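PDB 7KWD: alkaline phosphatase from Thermus thermophilus, which probably hydrolyses phosphate monoesters, releasing inorganic phosphate with the help of bound zinc and magnesium ions. Local coordinates for residues E52-A57 and R67-E72; Q58-R63 and Q337-L342; T85-S90 and T108-L113; C104-V109 and N474-E479. All coordinates share one frame; numbering follows the deposited sequence.

Contact 1: E52-A57 and R67-E72; sequences EDYAIA and RVLALE
The Tyr54 ring meets Leu71 and Glu72 along its edge. Leu71 CD2 lies near the ring plane, 3.8 Å from Tyr54 CD1. The backbone N of Glu72 also sits at this edge. Leu69 CD2 approaches the same ring obliquely, 4.1 Å from Tyr54 CE1. Beyond the two segments, Phe49 of the same chain and Leu454 of the second subunit also pack on Tyr54. CG is anti to the backbone N (chi1 173°), and the ring beyond it ends nearer to 67-72 than the direction of CB suggests. Its tip is tightly packed: Tyr54 OH is only 3.1 Å from Glu72 CB, and Glu72 CA is equally near. The two side chains cross at about a right angle, with ring and carboxylate planes 76° apart. No hydrogen bond joins the segments. The hydroxyl instead bonds to Gln58 OE1, one turn further along its own helix. The carboxylate of Glu72 forms a salt bridge with Arg62 and accepts the backbone N of Ala27 of the second subunit. Nearly one turn on from Tyr54, Ala57 CB points toward 67-72, with 4.1 Å between Ala57 CB and Leu69 CD2. Leu69 CD2 is thus shared by the alanine and the tyrosine. Leu69 is also the N-cap residue of helix 70-75. The carboxylate of Asp294, from helix 283-306, accepts the first backbone N-H groups of that helix, at Ala70 and Leu71. The arrangement is that of two successive helices joined by a short loop, here buried against a third helix and the second subunit of the alkaline phosphatase dimer.

Contact 2: Q58-R63 and Q337-L342; sequences QAYARR and QGVDLL
Arg63 reaches from helix 51-65 to Asp340 in a two-pronged salt bridge. CB starts the side chain towards 337-342. CG is anti to the backbone N (chi1 -175°), and the chain runs extended from there to NE. Arg63 CG passes 4.0 Å from Asp340 OD1. Arg63 CD comes closer to the same oxygen and also lies 4.3 Å from Val339 CG1, so the aliphatic part borders the apolar patch. Arg63 NE then donates to Asp340 OD1 at 2.8 Å. Arg63 NH2 donates to Asp340 OD2, also at 2.8 Å and nearly straight (173°). The grip is side-on, one nitrogen to each oxygen, and both oxygens are met on their syn sides. They lie close to the guanidinium plane, and the two flat groups are tilted by only 26°. This pairing should fix the rotation of the guanidinium. Arg63 NH2 also lies 3.8 Å from Gln337 NE2. Asp340 OD1 has a second partner in Arg64, so two positive charges probably stabilise the carboxylate.

The apolar part centres on Val339. Its CG2 touches Ala59 CB, while Val339 CG1 packs on Tyr60 CD2 at 3.9 Å. The carbonyl O of Val339 lies in the plane of the Tyr60 ring, at its edge. Leu342 CB meets Tyr60 CE2 obliquely at 4.1 Å. The short helix 337-340 and the loop after it thus lie against helix 51-65. Tyr60 and Leu342 also touch helix 283-306, while Ala59 and Arg63 pack on Tyr91 of the second subunit.

Contact 3: T85-S90 and T108-L113; sequences TYSLTS and TVNGGL
Leu88 N donates to Thr108 O across the two loops, at 3.1 Å and 160°. The donor stands above the carbonyl plane, 41° out of it. Leu88 CB also rests against this oxygen, and Leu88 CD2 loosely meets Val109 CG2. The second polar meeting is Ser87 OG with Asn110 OD1, at 2.8 Å. Ser87 OG sits between its backbone N and carbonyl carbon (chi1 58°), and it also lies 3.2 Å from Ser90 O. Its single proton can serve one of these oxygens at a time. Ser90 O in any case accepts the backbone N of Ser87, which closes a tight bend in 85-90. A water links both loops. It donates to Ser87 OG at 3.0 Å, accepts from Asn110 N at 3.2 Å, and bonds to Thr89 OG1 at 2.8 Å. The water thus gives the backbone N of Asn110 an acceptor and Ser87 OG a donor. Other groups turn to partners outside the two loops. Asn110 ND2 donates to Ser331 O of the second subunit. Ser90 OG has two carbonyl acceptors for its one proton, Val92 O of its own chain and Tyr332 O of the second subunit. Thr108 OG1 takes Asn100 ND2, and Gly111 N bonds to Ser96 OG. Ser95, the predicted phosphoserine nucleophile and a zinc ligand, starts helix 95-104, with its side chain about 9 Å from that of Asn110. The contact joins the loops that lead into and out of this helix, near the metal site of the alkaline phosphatase fold.

Contact 4: C104-V109 and N474-E479; sequences CGVKTV and NPVMSE
Asn474 ND2 donates to Cys104 O at 3.0 Å, in a nearly straight bond (170°). The donor lies in the carbonyl plane, on a lone pair of Cys104 O, and that oxygen lies close to the amide plane of Asn474. Asn474 ND2 also comes within 3.4 Å of Cys104 CB. The other end of the amide is held too: Asn474 OD1 accepts the backbone N of Lys123. Pro475 follows with its carbonyl O turned to Val106, 3.6 Å between Pro475 O and Val106 CG1. That oxygen also accepts His116 NE2. At Val476 the contact becomes apolar, with Val476 CG2 packed 3.8 Å from Val106 CG1. With CG1 anti to its carbonyl carbon (chi1 -61°), Val106 presents this methyl to Asn474 O, Pro475 O and Val476 CG2. Met477 N reaches the first segment through water, which it meets at 3.0 Å. The same water donates to Lys107 O at 2.8 Å. Ser478 is the N-cap of helix 479-487. Its side chain caps a backbone N of that helix, while Glu481 OE1 accepts the backbone N of Ser478, a reciprocal pattern like a capping box. Glu479 starts the helix and makes a long, weak ion pair with Arg63 of the second subunit. The chemistry implies a mixed join: one side-chain-to-backbone hydrogen bond, packing of Val106 on Val476, and a water bridge between backbone groups.

Overall arrangement
Contacts 1 and 2 share helix 51-65 and touch each other. Contact 1 is buried and its meeting is apolar. Contact 2 is partly buried and adds a charged pair at its edge. Contacts 3 and 4 share Thr108 and Val109 and touch where Lys107 bonds to Tyr86 O. Both join loops through hydrogen bonds and a bridging water, unlike the helix packing of the first two. Both are buried overall, though contact 4 has an exposed rim at Pro475 and Val476, and contact 3 lies nearer the metals. Contacts 2 and 4 lie on opposite sides of the chain's centre, about 41 Å apart between centres. All four touch the second subunit.

Contact 1: E52-A57 and R67-E72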
loop_
_atom_site.group_PDB
_atom_site.type_symbol
_atom_site.label_atom_id
_atom_site.label_comp_id
_atom_site.label_asym_id
_atom_site.label_seq_id
_atom_site.Cartn_x
_atom_site.Cartn_y
_atom_site.Cartn_z
ATOM N N GLU A 52 -4.164 -1.938 -0.569
ATOM C CA GLU A 52 -4.655 -3.284 -0.305
ATOM C C GLU A 52 -6.154 -3.351 -0.556
ATOM O O GLU A 52 -6.626 -4.303 -1.176
ATOM C CB GLU A 52 -4.331 -3.737 1.116
ATOM C CG GLU A 52 -2.849 -3.735 1.465
ATOM C CD GLU A 52 -2.002 -4.730 0.659
ATOM O OE1 GLU A 52 -0.769 -4.567 0.668
ATOM O OE2 GLU A 52 -2.559 -5.654 0.016
ATOM N N ASP A 53 -6.915 -2.334 -0.114
ATOM C CA ASP A 53 -8.338 -2.328 -0.417
ATOM C C ASP A 53 -8.562 -2.394 -1.916
ATOM O O ASP A 53 -9.505 -3.044 -2.396
ATOM C CB ASP A 53 -9.063 -1.062 0.089
ATOM C CG ASP A 53 -8.816 -0.765 1.575
ATOM O OD1 ASP A 53 -8.639 -1.719 2.356
ATOM O OD2 ASP A 53 -8.835 0.430 1.960
ATOM N N TYR A 54 -7.772 -1.615 -2.658
ATOM C CA TYR A 54 -7.952 -1.563 -4.092
ATOM C C TYR A 54 -7.818 -2.959 -4.692
ATOM O O TYR A 54 -8.645 -3.379 -5.498
ATOM C CB TYR A 54 -6.946 -0.613 -4.739
ATOM C CG TYR A 54 -7.061 -0.721 -6.236
ATOM C CD1 TYR A 54 -8.086 -0.068 -6.927
ATOM C CD2 TYR A 54 -6.198 -1.537 -6.947
ATOM C CE1 TYR A 54 -8.222 -0.204 -8.319
ATOM C CE2 TYR A 54 -6.314 -1.675 -8.307
ATOM C CZ TYR A 54 -7.332 -1.034 -8.994
ATOM O OH TYR A 54 -7.416 -1.215 -10.334
ATOM N N ALA A 55 -6.763 -3.675 -4.311
ATOM C CA ALA A 55 -6.492 -4.985 -4.885
ATOM C C ALA A 55 -7.632 -5.960 -4.618
ATOM O O ALA A 55 -7.992 -6.756 -5.496
ATOM C CB ALA A 55 -5.188 -5.534 -4.307
ATOM N N ILE A 56 -8.195 -5.921 -3.398
ATOM C CA ILE A 56 -9.313 -6.811 -3.053
ATOM C C ILE A 56 -10.544 -6.501 -3.898
ATOM O O ILE A 56 -11.193 -7.409 -4.410
ATOM C CB ILE A 56 -9.639 -6.720 -1.546
ATOM C CG1 ILE A 56 -8.542 -7.382 -0.712
ATOM C CG2 ILE A 56 -10.965 -7.413 -1.244
ATOM C CD1 ILE A 56 -8.537 -6.906 0.771
ATOM N N ALA A 57 -10.918 -5.222 -4.008
ATOM C CA ALA A 57 -12.097 -4.881 -4.796
ATOM C C ALA A 57 -11.886 -5.158 -6.285
ATOM O O ALA A 57 -12.813 -5.578 -6.995
ATOM C CB ALA A 57 -12.446 -3.413 -4.603
ATOM N N ARG A 67 -16.776 -8.529 -13.828
ATOM C CA ARG A 67 -16.725 -7.157 -14.351
ATOM C C ARG A 67 -15.401 -6.515 -13.949
ATOM O O ARG A 67 -14.815 -6.846 -12.909
ATOM C CB ARG A 67 -17.888 -6.301 -13.803
ATOM C CG ARG A 67 -17.816 -6.237 -12.249
ATOM C CD ARG A 67 -18.896 -5.437 -11.548
ATOM N NE ARG A 67 -18.434 -4.074 -11.408
ATOM C CZ ARG A 67 -18.362 -3.401 -10.271
ATOM N NH1 ARG A 67 -18.739 -3.927 -9.112
ATOM N NH2 ARG A 67 -17.923 -2.152 -10.317
ATOM N N VAL A 68 -14.965 -5.549 -14.747
ATOM C CA VAL A 68 -13.814 -4.723 -14.403
ATOM C C VAL A 68 -14.293 -3.523 -13.592
ATOM O O VAL A 68 -15.138 -2.764 -14.050
ATOM C CB VAL A 68 -13.065 -4.266 -15.652
ATOM C CG1 VAL A 68 -11.877 -3.409 -15.278
ATOM C CG2 VAL A 68 -12.654 -5.489 -16.451
ATOM N N LEU A 69 -13.743 -3.357 -12.394
ATOM C CA LEU A 69 -14.019 -2.208 -11.557
ATOM C C LEU A 69 -13.791 -0.902 -12.304
ATOM O O LEU A 69 -12.776 -0.731 -12.981
ATOM C CB LEU A 69 -13.085 -2.314 -10.347
ATOM C CG LEU A 69 -13.347 -1.555 -9.067
ATOM C CD1 LEU A 69 -14.512 -2.142 -8.338
ATOM C CD2 LEU A 69 -12.093 -1.629 -8.222
ATOM N N ALA A 70 -14.737 0.031 -12.179
ATOM C CA ALA A 70 -14.565 1.303 -12.862
ATOM C C ALA A 70 -13.268 1.988 -12.430
ATOM O O ALA A 70 -12.572 2.592 -13.249
ATOM C CB ALA A 70 -15.757 2.218 -12.624
ATOM N N LEU A 71 -12.918 1.894 -11.157
ATOM C CA LEU A 71 -11.683 2.516 -10.696
ATOM C C LEU A 71 -10.470 1.900 -11.401
ATOM O O LEU A 71 -9.532 2.614 -11.764
ATOM C CB LEU A 71 -11.568 2.390 -9.171
ATOM C CG LEU A 71 -10.394 3.142 -8.572
ATOM C CD1 LEU A 71 -10.361 4.597 -9.022
ATOM C CD2 LEU A 71 -10.356 3.020 -7.034
ATOM N N GLU A 72 -10.477 0.588 -11.644
ATOM C CA GLU A 72 -9.369 0.008 -12.401
ATOM C C GLU A 72 -9.278 0.653 -13.791
ATOM O O GLU A 72 -8.191 1.012 -14.258
ATOM C CB GLU A 72 -9.503 -1.516 -12.543
ATOM C CG GLU A 72 -8.395 -2.124 -13.419
ATOM C CD GLU A 72 -8.533 -3.625 -13.698
ATOM O OE1 GLU A 72 -9.273 -4.306 -12.972
ATOM O OE2 GLU A 72 -7.909 -4.112 -14.665
#

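Contact 2: Q58-R63 and Q337-L342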
loop_
_atom_site.group_PDB
_atom_site.type_symbol
_atom_site.label_atom_id
_atom_site.label_comp_id
_atom_site.label_asym_id
_atom_site.label_seq_id
_atom_site.Cartn_x
_atom_site.Cartn_y
_atom_site.Cartn_z
ATOM N N GLN A 58 -10.695 -4.836 -6.789
ATOM C CA GLN A 58 -10.346 -5.143 -8.176
ATOM C C GLN A 58 -10.543 -6.628 -8.474
ATOM O O GLN A 58 -11.141 -6.994 -9.484
ATOM C CB GLN A 58 -8.895 -4.742 -8.441
ATOM C CG GLN A 58 -8.408 -4.996 -9.864
ATOM C CD GLN A 58 -6.933 -4.635 -10.028
ATOM O OE1 GLN A 58 -6.575 -3.783 -10.843
ATOM N NE2 GLN A 58 -6.073 -5.286 -9.252
ATOM N N ALA A 59 -10.049 -7.487 -7.577
ATOM C CA ALA A 59 -10.164 -8.923 -7.762
ATOM C C ALA A 59 -11.600 -9.367 -7.608
ATOM O O ALA A 59 -12.093 -10.181 -8.396
ATOM C CB ALA A 59 -9.273 -9.656 -6.757
ATOM N N TYR A 60 -12.296 -8.827 -6.607
ATOM C CA TYR A 60 -13.667 -9.258 -6.365
ATOM C C TYR A 60 -14.557 -8.951 -7.566
ATOM O O TYR A 60 -15.374 -9.774 -7.985
ATOM C CB TYR A 60 -14.205 -8.590 -5.103
ATOM C CG TYR A 60 -15.552 -9.155 -4.672
ATOM C CD1 TYR A 60 -16.719 -8.639 -5.168
ATOM C CD2 TYR A 60 -15.641 -10.245 -3.797
ATOM C CE1 TYR A 60 -17.944 -9.171 -4.812
ATOM C CE2 TYR A 60 -16.884 -10.766 -3.424
ATOM C CZ TYR A 60 -18.014 -10.238 -3.933
ATOM O OH TYR A 60 -19.253 -10.757 -3.595
ATOM N N ALA A 61 -14.449 -7.742 -8.109
ATOM C CA ALA A 61 -15.276 -7.397 -9.262
ATOM C C ALA A 61 -15.033 -8.371 -10.422
ATOM O O ALA A 61 -15.981 -8.870 -11.044
ATOM C CB ALA A 61 -15.001 -5.947 -9.673
ATOM N N ARG A 62 -13.768 -8.659 -10.723
ATOM C CA ARG A 62 -13.475 -9.536 -11.850
ATOM C C ARG A 62 -13.907 -10.961 -11.544
ATOM O O ARG A 62 -14.687 -11.563 -12.291
ATOM C CB ARG A 62 -11.989 -9.497 -12.185
ATOM C CG ARG A 62 -11.591 -8.292 -13.043
ATOM C CD ARG A 62 -10.053 -8.031 -12.953
ATOM N NE ARG A 62 -9.619 -7.029 -13.932
ATOM C CZ ARG A 62 -9.414 -7.286 -15.217
ATOM N NH1 ARG A 62 -9.584 -8.510 -15.727
ATOM N NH2 ARG A 62 -9.056 -6.300 -16.012
ATOM N N ARG A 63 -13.445 -11.493 -10.401
ATOM C CA ARG A 63 -13.621 -12.903 -10.087
ATOM C C ARG A 63 -15.052 -13.254 -9.694
ATOM O O ARG A 63 -15.540 -14.336 -10.043
ATOM C CB ARG A 63 -12.662 -13.267 -8.962
ATOM C CG ARG A 63 -12.653 -14.714 -8.613
ATOM C CD ARG A 63 -11.530 -14.993 -7.640
ATOM N NE ARG A 63 -11.666 -16.295 -7.012
ATOM C CZ ARG A 63 -10.929 -17.362 -7.318
ATOM N NH1 ARG A 63 -9.983 -17.300 -8.251
ATOM N NH2 ARG A 63 -11.121 -18.498 -6.660
ATOM N N GLN A 337 -8.921 -17.613 -2.493
ATOM C CA GLN A 337 -10.087 -18.085 -1.741
ATOM C C GLN A 337 -10.656 -16.989 -0.858
ATOM O O GLN A 337 -11.876 -16.879 -0.697
ATOM C CB GLN A 337 -9.706 -19.296 -0.890
ATOM C CG GLN A 337 -9.422 -20.563 -1.677
ATOM C CD GLN A 337 -10.585 -20.930 -2.566
ATOM O OE1 GLN A 337 -11.682 -21.203 -2.086
ATOM N NE2 GLN A 337 -10.359 -20.897 -3.869
ATOM N N GLY A 338 -9.787 -16.152 -0.286
ATOM C CA GLY A 338 -10.272 -15.090 0.579
ATOM C C GLY A 338 -11.216 -14.132 -0.116
ATOM O O GLY A 338 -12.071 -13.522 0.523
ATOM N N VAL A 339 -11.043 -13.956 -1.422
ATOM C CA VAL A 339 -11.958 -13.126 -2.190
ATOM C C VAL A 339 -13.308 -13.808 -2.297
ATOM O O VAL A 339 -14.360 -13.194 -2.084
ATOM C CB VAL A 339 -11.349 -12.838 -3.576
ATOM C CG1 VAL A 339 -12.329 -12.134 -4.486
ATOM C CG2 VAL A 339 -10.023 -11.990 -3.428
ATOM N N ASP A 340 -13.308 -15.090 -2.669
ATOM C CA ASP A 340 -14.563 -15.828 -2.715
ATOM C C ASP A 340 -15.277 -15.767 -1.381
ATOM O O ASP A 340 -16.495 -15.584 -1.324
ATOM C CB ASP A 340 -14.319 -17.281 -3.084
ATOM C CG ASP A 340 -13.674 -17.447 -4.430
ATOM O OD1 ASP A 340 -13.882 -16.581 -5.313
ATOM O OD2 ASP A 340 -12.961 -18.455 -4.592
ATOM N N LEU A 341 -14.529 -15.890 -0.291
ATOM C CA LEU A 341 -15.107 -15.977 1.050
ATOM C C LEU A 341 -15.755 -14.673 1.511
ATOM O O LEU A 341 -16.403 -14.659 2.562
ATOM C CB LEU A 341 -14.006 -16.396 2.027
ATOM C CG LEU A 341 -13.809 -17.831 2.504
ATOM C CD1 LEU A 341 -14.725 -18.783 1.796
ATOM C CD2 LEU A 341 -12.379 -18.292 2.405
ATOM N N LEU A 342 -15.613 -13.587 0.752
ATOM C CA LEU A 342 -16.340 -12.369 1.064
ATOM C C LEU A 342 -17.756 -12.399 0.538
ATOM O O LEU A 342 -18.614 -11.674 1.064
ATOM C CB LEU A 342 -15.613 -11.144 0.494
ATOM C CG LEU A 342 -14.222 -10.878 1.053
ATOM C CD1 LEU A 342 -13.730 -9.463 0.705
ATOM C CD2 LEU A 342 -14.175 -11.037 2.565
#

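Contact 3: T85-S90 and T108-L113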
loop_
_atom_site.group_PDB
_atom_site.type_symbol
_atom_site.label_atom_id
_atom_site.label_comp_id
_atom_site.label_asym_id
_atom_site.label_seq_id
_atom_site.Cartn_x
_atom_site.Cartn_y
_atom_site.Cartn_z
ATOM N N THR A 85 0.738 11.779 2.871
ATOM C CA THR A 85 -0.385 12.149 3.719
ATOM C C THR A 85 0.029 12.651 5.093
ATOM O O THR A 85 -0.843 12.992 5.900
ATOM C CB THR A 85 -1.305 10.952 3.904
ATOM O OG1 THR A 85 -0.538 9.875 4.493
ATOM C CG2 THR A 85 -1.856 10.520 2.572
ATOM N N TYR A 86 1.315 12.659 5.401
ATOM C CA TYR A 86 1.729 13.077 6.731
ATOM C C TYR A 86 1.255 14.491 7.059
ATOM O O TYR A 86 1.158 15.377 6.200
ATOM C CB TYR A 86 3.236 12.975 6.891
ATOM C CG TYR A 86 4.109 13.649 5.871
ATOM C CD1 TYR A 86 4.479 14.980 6.002
ATOM C CD2 TYR A 86 4.652 12.921 4.829
ATOM C CE1 TYR A 86 5.341 15.579 5.075
ATOM C CE2 TYR A 86 5.492 13.497 3.921
ATOM C CZ TYR A 86 5.835 14.829 4.049
ATOM O OH TYR A 86 6.683 15.394 3.138
ATOM N N SER A 87 0.928 14.691 8.330
ATOM C CA SER A 87 0.499 15.998 8.813
ATOM C C SER A 87 1.721 16.748 9.357
ATOM O O SER A 87 2.865 16.307 9.192
ATOM C CB SER A 87 -0.596 15.820 9.866
ATOM O OG SER A 87 -0.116 15.025 10.924
ATOM N N LEU A 88 1.495 17.859 10.061
ATOM C CA LEU A 88 2.602 18.766 10.388
ATOM C C LEU A 88 3.588 18.152 11.388
ATOM O O LEU A 88 4.805 18.376 11.272
ATOM C CB LEU A 88 2.037 20.080 10.917
ATOM C CG LEU A 88 3.020 21.205 11.253
ATOM C CD1 LEU A 88 4.021 21.420 10.135
ATOM C CD2 LEU A 88 2.192 22.455 11.524
ATOM N N THR A 89 3.085 17.386 12.367
ATOM C CA THR A 89 3.909 16.804 13.418
ATOM C C THR A 89 3.835 15.280 13.500
ATOM O O THR A 89 4.480 14.701 14.379
ATOM C CB THR A 89 3.521 17.370 14.802
ATOM O OG1 THR A 89 2.185 16.989 15.148
ATOM C CG2 THR A 89 3.612 18.852 14.792
ATOM N N SER A 90 3.123 14.613 12.587
ATOM C CA SER A 90 2.966 13.167 12.662
ATOM C C SER A 90 3.001 12.551 11.279
ATOM O O SER A 90 2.266 12.986 10.387
ATOM C CB SER A 90 1.639 12.781 13.303
ATOM O OG SER A 90 1.431 11.392 13.166
ATOM N N THR A 108 -1.362 21.027 8.820
ATOM C CA THR A 108 -1.872 21.410 10.133
ATOM C C THR A 108 -1.642 20.262 11.102
ATOM O O THR A 108 -1.215 19.165 10.733
ATOM C CB THR A 108 -3.362 21.775 10.087
ATOM O OG1 THR A 108 -4.125 20.630 9.671
ATOM C CG2 THR A 108 -3.574 22.886 9.093
ATOM N N VAL A 109 -1.859 20.568 12.360
ATOM C CA VAL A 109 -1.833 19.574 13.419
ATOM C C VAL A 109 -3.135 18.792 13.368
ATOM O O VAL A 109 -4.201 19.356 13.077
ATOM C CB VAL A 109 -1.637 20.279 14.762
ATOM C CG1 VAL A 109 -1.973 19.332 15.873
ATOM C CG2 VAL A 109 -0.187 20.823 14.847
ATOM N N ASN A 110 -3.057 17.486 13.644
ATOM C CA ASN A 110 -4.253 16.647 13.642
ATOM C C ASN A 110 -5.290 17.226 14.589
ATOM O O ASN A 110 -4.973 17.533 15.747
ATOM C CB ASN A 110 -3.905 15.208 14.071
ATOM C CG ASN A 110 -2.984 14.485 13.065
ATOM O OD1 ASN A 110 -2.732 14.984 11.963
ATOM N ND2 ASN A 110 -2.479 13.299 13.455
ATOM N N GLY A 111 -6.523 17.405 14.104
ATOM C CA GLY A 111 -7.583 17.776 15.031
ATOM C C GLY A 111 -8.501 18.938 14.712
ATOM O O GLY A 111 -9.722 18.830 14.885
ATOM N N GLY A 112 -7.947 20.063 14.298
ATOM C CA GLY A 112 -8.766 21.192 13.923
ATOM C C GLY A 112 -9.147 21.219 12.438
ATOM O O GLY A 112 -8.498 20.611 11.587
ATOM N N LEU A 113 -10.233 21.928 12.159
ATOM C CA LEU A 113 -10.760 22.122 10.810
ATOM C C LEU A 113 -10.356 23.497 10.304
ATOM O O LEU A 113 -10.720 24.507 10.908
ATOM C CB LEU A 113 -12.284 22.013 10.806
ATOM C CG LEU A 113 -12.848 20.650 11.186
ATOM C CD1 LEU A 113 -14.379 20.692 11.286
ATOM C CD2 LEU A 113 -12.412 19.593 10.162
HETATM O O HOH W 1 0.059 16.741 13.402
#

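Contact 4: C104-V109 and N474-E479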
loop_
_atom_site.group_PDB
_atom_site.type_symbol
_atom_site.label_atom_id
_atom_site.label_comp_id
_atom_site.label_asym_id
_atom_site.label_seq_id
_atom_site.Cartn_x
_atom_site.Cartn_y
_atom_site.Cartn_z
ATOM N N CYS A 104 -6.851 23.749 2.256
ATOM C CA CYS A 104 -6.133 24.950 2.636
ATOM C C CYS A 104 -4.717 25.017 2.091
ATOM O O CYS A 104 -4.174 26.111 2.027
ATOM C CB CYS A 104 -6.097 25.094 4.164
ATOM S SG CYS A 104 -7.731 25.171 4.924
ATOM N N GLY A 105 -4.140 23.900 1.639
ATOM C CA GLY A 105 -2.831 23.894 1.014
ATOM C C GLY A 105 -1.660 23.928 1.967
ATOM O O GLY A 105 -0.534 24.196 1.535
ATOM N N VAL A 106 -1.884 23.673 3.247
ATOM C CA VAL A 106 -0.835 23.748 4.248
ATOM C C VAL A 106 -1.026 22.592 5.220
ATOM O O VAL A 106 -2.137 22.076 5.397
ATOM C CB VAL A 106 -0.821 25.096 5.025
ATOM C CG1 VAL A 106 -0.591 26.252 4.124
ATOM C CG2 VAL A 106 -2.099 25.290 5.791
ATOM N N LYS A 107 0.069 22.185 5.840
ATOM C CA LYS A 107 0.031 21.144 6.855
ATOM C C LYS A 107 -0.476 21.753 8.144
ATOM O O LYS A 107 -0.089 22.874 8.506
ATOM C CB LYS A 107 1.411 20.551 7.093
ATOM C CG LYS A 107 2.117 20.085 5.831
ATOM C CD LYS A 107 1.677 18.678 5.482
ATOM C CE LYS A 107 2.618 17.978 4.514
ATOM N NZ LYS A 107 1.993 16.720 3.962
ATOM N N THR A 108 -1.362 21.027 8.820
ATOM C CA THR A 108 -1.872 21.410 10.133
ATOM C C THR A 108 -1.642 20.262 11.102
ATOM O O THR A 108 -1.215 19.165 10.733
ATOM C CB THR A 108 -3.362 21.775 10.087
ATOM O OG1 THR A 108 -4.125 20.630 9.671
ATOM C CG2 THR A 108 -3.574 22.886 9.093
ATOM N N VAL A 109 -1.859 20.568 12.360
ATOM C CA VAL A 109 -1.833 19.574 13.419
ATOM C C VAL A 109 -3.135 18.792 13.368
ATOM O O VAL A 109 -4.201 19.356 13.077
ATOM C CB VAL A 109 -1.637 20.279 14.762
ATOM C CG1 VAL A 109 -1.973 19.332 15.873
ATOM C CG2 VAL A 109 -0.187 20.823 14.847
ATOM N N ASN A 474 -2.701 30.439 2.274
ATOM C CA ASN A 474 -3.021 30.341 3.682
ATOM C C ASN A 474 -1.705 30.363 4.443
ATOM O O ASN A 474 -0.681 29.898 3.932
ATOM C CB ASN A 474 -3.787 29.051 4.011
ATOM C CG ASN A 474 -5.299 29.203 3.838
ATOM O OD1 ASN A 474 -5.915 30.084 4.407
ATOM N ND2 ASN A 474 -5.898 28.314 3.047
ATOM N N PRO A 475 -1.708 30.860 5.664
ATOM C CA PRO A 475 -0.457 30.874 6.423
ATOM C C PRO A 475 0.029 29.486 6.799
ATOM O O PRO A 475 -0.737 28.523 6.932
ATOM C CB PRO A 475 -0.801 31.704 7.672
ATOM C CG PRO A 475 -2.324 31.582 7.807
ATOM C CD PRO A 475 -2.823 31.496 6.379
ATOM N N VAL A 476 1.326 29.420 6.994
ATOM C CA VAL A 476 2.075 28.221 7.306
ATOM C C VAL A 476 2.520 28.256 8.757
ATOM O O VAL A 476 2.698 29.320 9.349
ATOM C CB VAL A 476 3.276 28.166 6.339
ATOM C CG1 VAL A 476 4.306 27.166 6.815
ATOM C CG2 VAL A 476 2.803 27.859 4.892
ATOM N N MET A 477 2.699 27.069 9.330
ATOM C CA MET A 477 3.310 26.861 10.639
ATOM C C MET A 477 4.364 25.783 10.442
ATOM O O MET A 477 4.139 24.823 9.697
ATOM C CB MET A 477 2.266 26.435 11.704
ATOM C CG MET A 477 2.803 25.870 13.039
ATOM S SD MET A 477 1.489 25.507 14.278
ATOM C CE MET A 477 0.541 27.031 14.222
ATOM N N SER A 478 5.512 25.953 11.091
ATOM C CA SER A 478 6.584 24.974 11.011
ATOM C C SER A 478 6.313 23.840 11.984
ATOM O O SER A 478 5.550 23.973 12.948
ATOM C CB SER A 478 7.934 25.608 11.341
ATOM O OG SER A 478 8.044 25.809 12.738
ATOM N N GLU A 479 6.945 22.700 11.706
ATOM C CA GLU A 479 6.810 21.552 12.587
ATOM C C GLU A 479 7.260 21.891 14.002
ATOM O O GLU A 479 6.603 21.513 14.992
ATOM C CB GLU A 479 7.629 20.391 12.025
ATOM C CG GLU A 479 7.593 19.138 12.890
ATOM C CD GLU A 479 8.369 17.979 12.256
ATOM O OE1 GLU A 479 9.008 18.205 11.209
ATOM O OE2 GLU A 479 8.354 16.866 12.819
HETATM O O HOH W 2 1.807 24.758 7.672
#